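Local coordinates for protein putative isomerase (Streptomyces coelicolor A3, PDB 2OQH) that probably catalyses the dehydration of D-glucarate to 5-dehydro-4-deoxy-D-glucarate, as a TIM-barrel member of the enolase superfamily, at residues 15-21 with 328-334; 31-35 with 299-305. All coordinates share one frame; numbering follows the deposited sequence.

Contact 1: 15-21 with 328-334; sequences LPLVNPF and YLHADDI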
loop_
_atom_site.group_PDB
_atom_site.type_symbol
_atom_site.label_atom_id
_atom_site.label_comp_id
_atom_site.label_asym_id
_atom_site.label_seq_id
_atom_site.Cartn_x
_atom_site.Cartn_y
_atom_site.Cartn_z
ATOM N N LEU A 15 -1.034 -2.002 -17.654
ATOM C CA LEU A 15 -2.470 -1.760 -17.658
ATOM C C LEU A 15 -2.715 -0.271 -17.647
ATOM O O LEU A 15 -1.948 0.492 -17.047
ATOM C CB LEU A 15 -3.161 -2.416 -16.458
ATOM C CG LEU A 15 -3.363 -3.926 -16.587
ATOM C CD1 LEU A 15 -2.033 -4.629 -16.407
ATOM C CD2 LEU A 15 -4.345 -4.410 -15.542
ATOM N N PRO A 16 -3.784 0.171 -18.328
ATOM C CA PRO A 16 -4.126 1.591 -18.395
ATOM C C PRO A 16 -4.658 2.116 -17.065
ATOM O O PRO A 16 -5.190 1.356 -16.251
ATOM C CB PRO A 16 -5.187 1.624 -19.491
ATOM C CG PRO A 16 -5.935 0.347 -19.237
ATOM C CD PRO A 16 -4.796 -0.643 -19.031
ATOM N N LEU A 17 -4.501 3.420 -16.854
ATOM C CA LEU A 17 -4.991 4.065 -15.648
ATOM C C LEU A 17 -5.804 5.279 -16.061
ATOM O O LEU A 17 -5.474 5.953 -17.037
ATOM C CB LEU A 17 -3.832 4.504 -14.761
ATOM C CG LEU A 17 -2.984 3.392 -14.154
ATOM C CD1 LEU A 17 -1.764 4.012 -13.489
ATOM C CD2 LEU A 17 -3.811 2.593 -13.157
ATOM N N VAL A 18 -6.869 5.546 -15.317
ATOM C CA VAL A 18 -7.735 6.676 -15.600
ATOM C C VAL A 18 -8.186 7.341 -14.313
ATOM O O VAL A 18 -8.574 6.664 -13.350
ATOM C CB VAL A 18 -8.993 6.240 -16.381
ATOM C CG1 VAL A 18 -9.940 7.424 -16.558
ATOM C CG2 VAL A 18 -8.588 5.681 -17.738
ATOM N N ASN A 19 -8.134 8.668 -14.300
ATOM C CA ASN A 19 -8.557 9.433 -13.139
ATOM C C ASN A 19 -10.014 9.835 -13.332
ATOM O O ASN A 19 -10.327 10.682 -14.166
ATOM C CB ASN A 19 -7.689 10.678 -12.974
ATOM C CG ASN A 19 -8.168 11.575 -11.845
ATOM O OD1 ASN A 19 -8.614 11.094 -10.794
ATOM N ND2 ASN A 19 -8.063 12.884 -12.046
ATOM N N PRO A 20 -10.925 9.235 -12.551
ATOM C CA PRO A 20 -12.352 9.545 -12.659
ATOM C C PRO A 20 -12.708 10.978 -12.265
ATOM O O PRO A 20 -13.855 11.402 -12.410
ATOM C CB PRO A 20 -12.997 8.500 -11.748
ATOM C CG PRO A 20 -11.965 8.311 -10.685
ATOM C CD PRO A 20 -10.679 8.249 -11.485
ATOM N N PHE A 21 -11.724 11.734 -11.794
ATOM C CA PHE A 21 -11.975 13.108 -11.377
ATOM C C PHE A 21 -11.274 14.130 -12.260
ATOM O O PHE A 21 -10.431 13.777 -13.090
ATOM C CB PHE A 21 -11.527 13.280 -9.933
ATOM C CG PHE A 21 -12.081 12.240 -9.013
ATOM C CD1 PHE A 21 -13.417 12.279 -8.628
ATOM C CD2 PHE A 21 -11.281 11.194 -8.567
ATOM C CE1 PHE A 21 -13.952 11.291 -7.808
ATOM C CE2 PHE A 21 -11.798 10.198 -7.749
ATOM C CZ PHE A 21 -13.142 10.244 -7.367
ATOM N N TYR A 328 -8.837 3.403 -7.214
ATOM C CA TYR A 328 -9.920 4.100 -7.898
ATOM C C TYR A 328 -9.492 4.612 -9.265
ATOM O O TYR A 328 -10.303 5.157 -10.011
ATOM C CB TYR A 328 -10.478 5.246 -7.041
ATOM C CG TYR A 328 -9.498 6.335 -6.657
ATOM C CD1 TYR A 328 -9.080 7.298 -7.577
ATOM C CD2 TYR A 328 -9.006 6.415 -5.357
ATOM C CE1 TYR A 328 -8.191 8.318 -7.206
ATOM C CE2 TYR A 328 -8.121 7.426 -4.972
ATOM C CZ TYR A 328 -7.717 8.375 -5.894
ATOM O OH TYR A 328 -6.864 9.384 -5.488
ATOM N N LEU A 329 -8.220 4.418 -9.596
ATOM C CA LEU A 329 -7.668 4.839 -10.883
ATOM C C LEU A 329 -7.620 3.682 -11.868
ATOM O O LEU A 329 -7.114 3.824 -12.982
ATOM C CB LEU A 329 -6.241 5.358 -10.710
ATOM C CG LEU A 329 -6.020 6.602 -9.859
ATOM C CD1 LEU A 329 -4.521 6.863 -9.757
ATOM C CD2 LEU A 329 -6.743 7.782 -10.477
ATOM N N HIS A 330 -8.137 2.534 -11.459
ATOM C CA HIS A 330 -8.101 1.358 -12.310
ATOM C C HIS A 330 -9.120 1.394 -13.437
ATOM O O HIS A 330 -10.232 1.913 -13.284
ATOM C CB HIS A 330 -8.318 0.088 -11.475
ATOM C CG HIS A 330 -9.752 -0.326 -11.360
ATOM N ND1 HIS A 330 -10.394 -1.067 -12.330
ATOM C CD2 HIS A 330 -10.675 -0.091 -10.397
ATOM C CE1 HIS A 330 -11.648 -1.273 -11.969
ATOM N NE2 HIS A 330 -11.845 -0.691 -10.800
ATOM N N ALA A 331 -8.703 0.858 -14.579
ATOM C CA ALA A 331 -9.559 0.747 -15.744
ATOM C C ALA A 331 -9.689 -0.763 -15.914
ATOM O O ALA A 331 -10.200 -1.444 -15.021
ATOM C CB ALA A 331 -8.896 1.381 -16.964
ATOM N N ASP A 332 -9.196 -1.295 -17.025
ATOM C CA ASP A 332 -9.277 -2.728 -17.276
ATOM C C ASP A 332 -8.242 -3.459 -16.411
ATOM O O ASP A 332 -7.152 -2.941 -16.163
ATOM C CB ASP A 332 -9.044 -2.997 -18.769
ATOM C CG ASP A 332 -9.521 -4.373 -19.195
ATOM O OD1 ASP A 332 -10.490 -4.879 -18.593
ATOM O OD2 ASP A 332 -8.935 -4.946 -20.139
ATOM N N ASP A 333 -8.592 -4.656 -15.949
ATOM C CA ASP A 333 -7.705 -5.445 -15.092
ATOM C C ASP A 333 -7.820 -6.905 -15.504
ATOM O O ASP A 333 -8.738 -7.273 -16.242
ATOM C CB ASP A 333 -8.134 -5.295 -13.626
ATOM C CG ASP A 333 -6.992 -5.525 -12.646
ATOM O OD1 ASP A 333 -6.024 -6.237 -13.005
ATOM O OD2 ASP A 333 -7.072 -5.002 -11.508
ATOM N N ILE A 334 -6.905 -7.747 -15.032
ATOM C CA ILE A 334 -6.976 -9.150 -15.396
ATOM C C ILE A 334 -7.918 -9.939 -14.503
ATOM O O ILE A 334 -7.977 -11.159 -14.577
ATOM C CB ILE A 334 -5.586 -9.805 -15.417
ATOM C CG1 ILE A 334 -4.906 -9.695 -14.056
ATOM C CG2 ILE A 334 -4.726 -9.126 -16.469
ATOM C CD1 ILE A 334 -3.516 -10.280 -14.058
HETATM O O HOH W 1 -6.177 -0.586 -14.929
#
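With CG lodged between its backbone N and carbonyl carbon (chi1 60°), Tyr-328 presents its ring to Phe-21, and Leu-15, its CG anti to the carbonyl carbon (chi1 -77°), drives CD2 against Asp-332 and Asp-333. Phe-21 and Tyr-328 form an offset edge-to-face pair, planes at 71°, in which the edge of Phe-21 is turned toward the face of Tyr-328; Phe-21 CE2 lies near the CD1 side of that ring, 4.0 Å from Tyr-328 CD1. Tyr-328 is itself held by its hydroxyl, bonded to the backbone N of Leu-133. Val-18 N donates a nearly straight hydrogen bond to Leu-329 O (2.9 Å). In return, Leu-329 CA makes a CA-H...O contact of 3.2 Å with Val-18 O. The Leu-329 side chain continues obliquely across Asn-19, its CD2 reaching Asn-19 CA at 3.6 Å. Farther along, Pro-16 CG rests on Ala-331 CB (3.9 Å). One water joins the loops: it donates to Pro-16 O and to Asp-332 O, and it accepts from Ala-331 N. Leu-15 CD2 comes within 3.2 Å of Asp-332 O and 3.5 Å of Asp-333 OD1. That OD1 accepts the Ile-334 amide, whereas OD2 accepts Gly-303 N at the start of helix 303-315. Replacing Asp-333 by an alanine would probably leave both amides without their acceptor and open a gap beside Leu-15 CD2. Segment 15-21 of the N-terminal capping domain, held here to the loop after barrel strand 323-324, leads directly into residues 22-29, which are not modelled, consistent with a mobile loop over the active site, as in relatives. One direct backbone bond, one bridging water and apolar packing thus join the segments, with Asp-333 fixed by its two amide bonds beside the Leu-15 methyl.

Contact 2: 31-35 with 299-305; sequences ETRTV and GGELGIA
Glu-31 opens strand 31-40 of the enolase-superfamily capping domain and reaches, with CG anti to its backbone N (chi1 179°), to the loop that follows barrel strand 293-296 and leads into helix 303-315. Its OE2 lies 2.6 Å from Gly-300 O, with the Leu-302 methyl CD2 3.5 Å from the same OE2. Gly-300 comes close to this carboxyl group with positive phi (90°); a side chain there would run into Glu-31 OE1 and into the carbonyl O of Gly-299.

Two residues on, Arg-33 folds back at chi2 and chi3, laying CG against Leu-302 CD1 (3.8 Å) and bringing its guanidinium over the loop. Gly-300 O and Glu-301 CA sit over one face of that group, while Gly-299 O, in plane at the edge, takes a weak, bent bond from NH1 (3.0 Å). NH2 donates to a water that in turn donates to Glu-301 OE2, so the opposite charges meet through solvent. Arg-33 NE forms a salt bridge to Glu-49 of strand 45-51, which also accepts the amides of Leu-302 and Ala-305, so that one carboxylate ties the capping sheet to the first turn of the helix. Val-35 ends the segment with a purely apolar touch, CG1 standing 4.4 Å from Ile-304 CD1.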
loop_
_atom_site.group_PDB
_atom_site.type_symbol
_atom_site.label_atom_id
_atom_site.label_comp_id
_atom_site.label_asym_id
_atom_site.label_seq_id
_atom_site.Cartn_x
_atom_site.Cartn_y
_atom_site.Cartn_z
ATOM N N GLU A 31 0.446 1.811 -16.168
ATOM C CA GLU A 31 1.188 1.210 -15.068
ATOM C C GLU A 31 1.700 -0.201 -15.386
ATOM O O GLU A 31 1.059 -0.967 -16.112
ATOM C CB GLU A 31 0.299 1.178 -13.830
ATOM C CG GLU A 31 0.928 0.549 -12.616
ATOM C CD GLU A 31 0.016 0.619 -11.421
ATOM O OE1 GLU A 31 0.066 1.630 -10.679
ATOM O OE2 GLU A 31 -0.769 -0.334 -11.237
ATOM N N THR A 32 2.861 -0.538 -14.835
ATOM C CA THR A 32 3.450 -1.849 -15.062
ATOM C C THR A 32 3.446 -2.671 -13.772
ATOM O O THR A 32 3.795 -2.163 -12.707
ATOM C CB THR A 32 4.897 -1.704 -15.597
ATOM O OG1 THR A 32 4.870 -1.072 -16.886
ATOM C CG2 THR A 32 5.557 -3.059 -15.730
ATOM N N ARG A 33 3.044 -3.939 -13.876
ATOM C CA ARG A 33 2.984 -4.839 -12.728
ATOM C C ARG A 33 3.448 -6.247 -13.101
ATOM O O ARG A 33 3.328 -6.666 -14.253
ATOM C CB ARG A 33 1.548 -4.928 -12.194
ATOM C CG ARG A 33 0.889 -3.587 -11.899
ATOM C CD ARG A 33 1.469 -2.929 -10.660
ATOM N NE ARG A 33 1.175 -3.692 -9.450
ATOM C CZ ARG A 33 1.416 -3.252 -8.216
ATOM N NH1 ARG A 33 1.956 -2.055 -8.031
ATOM N NH2 ARG A 33 1.114 -4.004 -7.166
ATOM N N THR A 34 3.971 -6.973 -12.118
ATOM C CA THR A 34 4.424 -8.343 -12.324
ATOM C C THR A 34 3.382 -9.279 -11.716
ATOM O O THR A 34 2.991 -9.113 -10.559
ATOM C CB THR A 34 5.788 -8.602 -11.635
ATOM O OG1 THR A 34 6.824 -7.901 -12.334
ATOM C CG2 THR A 34 6.110 -10.097 -11.622
ATOM N N VAL A 35 2.919 -10.252 -12.498
ATOM C CA VAL A 35 1.925 -11.210 -12.018
ATOM C C VAL A 35 2.540 -12.600 -11.938
ATOM O O VAL A 35 3.287 -13.013 -12.828
ATOM C CB VAL A 35 0.700 -11.271 -12.949
ATOM C CG1 VAL A 35 -0.350 -12.193 -12.358
ATOM C CG2 VAL A 35 0.130 -9.876 -13.148
ATOM N N GLY A 299 1.305 1.205 -3.482
ATOM C CA GLY A 299 2.339 1.383 -4.485
ATOM C C GLY A 299 1.806 1.070 -5.872
ATOM O O GLY A 299 2.532 0.529 -6.704
ATOM N N GLY A 300 0.537 1.400 -6.116
ATOM C CA GLY A 300 -0.081 1.149 -7.412
ATOM C C GLY A 300 -0.760 -0.206 -7.577
ATOM O O GLY A 300 -0.948 -0.681 -8.701
ATOM N N GLU A 301 -1.145 -0.835 -6.474
ATOM C CA GLU A 301 -1.795 -2.136 -6.542
ATOM C C GLU A 301 -3.043 -2.134 -7.407
ATOM O O GLU A 301 -3.822 -1.184 -7.376
ATOM C CB GLU A 301 -2.210 -2.619 -5.149
ATOM C CG GLU A 301 -1.078 -2.877 -4.190
ATOM C CD GLU A 301 -0.425 -1.602 -3.731
ATOM O OE1 GLU A 301 -1.166 -0.653 -3.403
ATOM O OE2 GLU A 301 0.820 -1.554 -3.689
ATOM N N LEU A 302 -3.229 -3.206 -8.173
ATOM C CA LEU A 302 -4.428 -3.351 -8.997
ATOM C C LEU A 302 -5.330 -4.350 -8.261
ATOM O O LEU A 302 -5.210 -4.516 -7.045
ATOM C CB LEU A 302 -4.077 -3.848 -10.407
ATOM C CG LEU A 302 -3.244 -2.873 -11.259
ATOM C CD1 LEU A 302 -2.879 -3.539 -12.579
ATOM C CD2 LEU A 302 -4.013 -1.572 -11.502
ATOM N N GLY A 303 -6.217 -5.022 -8.985
ATOM C CA GLY A 303 -7.142 -5.955 -8.362
ATOM C C GLY A 303 -6.619 -7.075 -7.475
ATOM O O GLY A 303 -7.072 -7.241 -6.339
ATOM N N ILE A 304 -5.689 -7.868 -7.987
ATOM C CA ILE A 304 -5.153 -8.970 -7.195
ATOM C C ILE A 304 -4.449 -8.450 -5.936
ATOM O O ILE A 304 -4.746 -8.892 -4.827
ATOM C CB ILE A 304 -4.175 -9.822 -8.031
ATOM C CG1 ILE A 304 -4.912 -10.410 -9.241
ATOM C CG2 ILE A 304 -3.597 -10.952 -7.178
ATOM C CD1 ILE A 304 -4.005 -11.166 -10.205
ATOM N N ALA A 305 -3.542 -7.495 -6.115
ATOM C CA ALA A 305 -2.803 -6.922 -4.994
ATOM C C ALA A 305 -3.743 -6.282 -3.974
ATOM O O ALA A 305 -3.611 -6.512 -2.765
ATOM C CB ALA A 305 -1.799 -5.899 -5.502
HETATM O O HOH W 2 2.643 -2.837 -4.855
#

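Overall arrangement
Both contacts fasten the N-terminal capping domain to the barrel domain, but at different depths. Contact 2 is buried, its centre about 10 Å from the centre of the chain, and contact 1 is only partly buried, nearer the surface, its centre at about 17 Å; along the chain, contact 2 nests inside the loop closed by contact 1. The inner one relies on long polar side chains reaching the backbone of 299-301, the outer one on a single backbone hydrogen bond, a water and small apolar patches. They meet directly: Leu-15 N is probably hydrogen-bonded to Glu-31 O, and Leu-15 CD2 packs on Leu-302 CD1 at 3.4 Å. Asp-333 also packs on Leu-302.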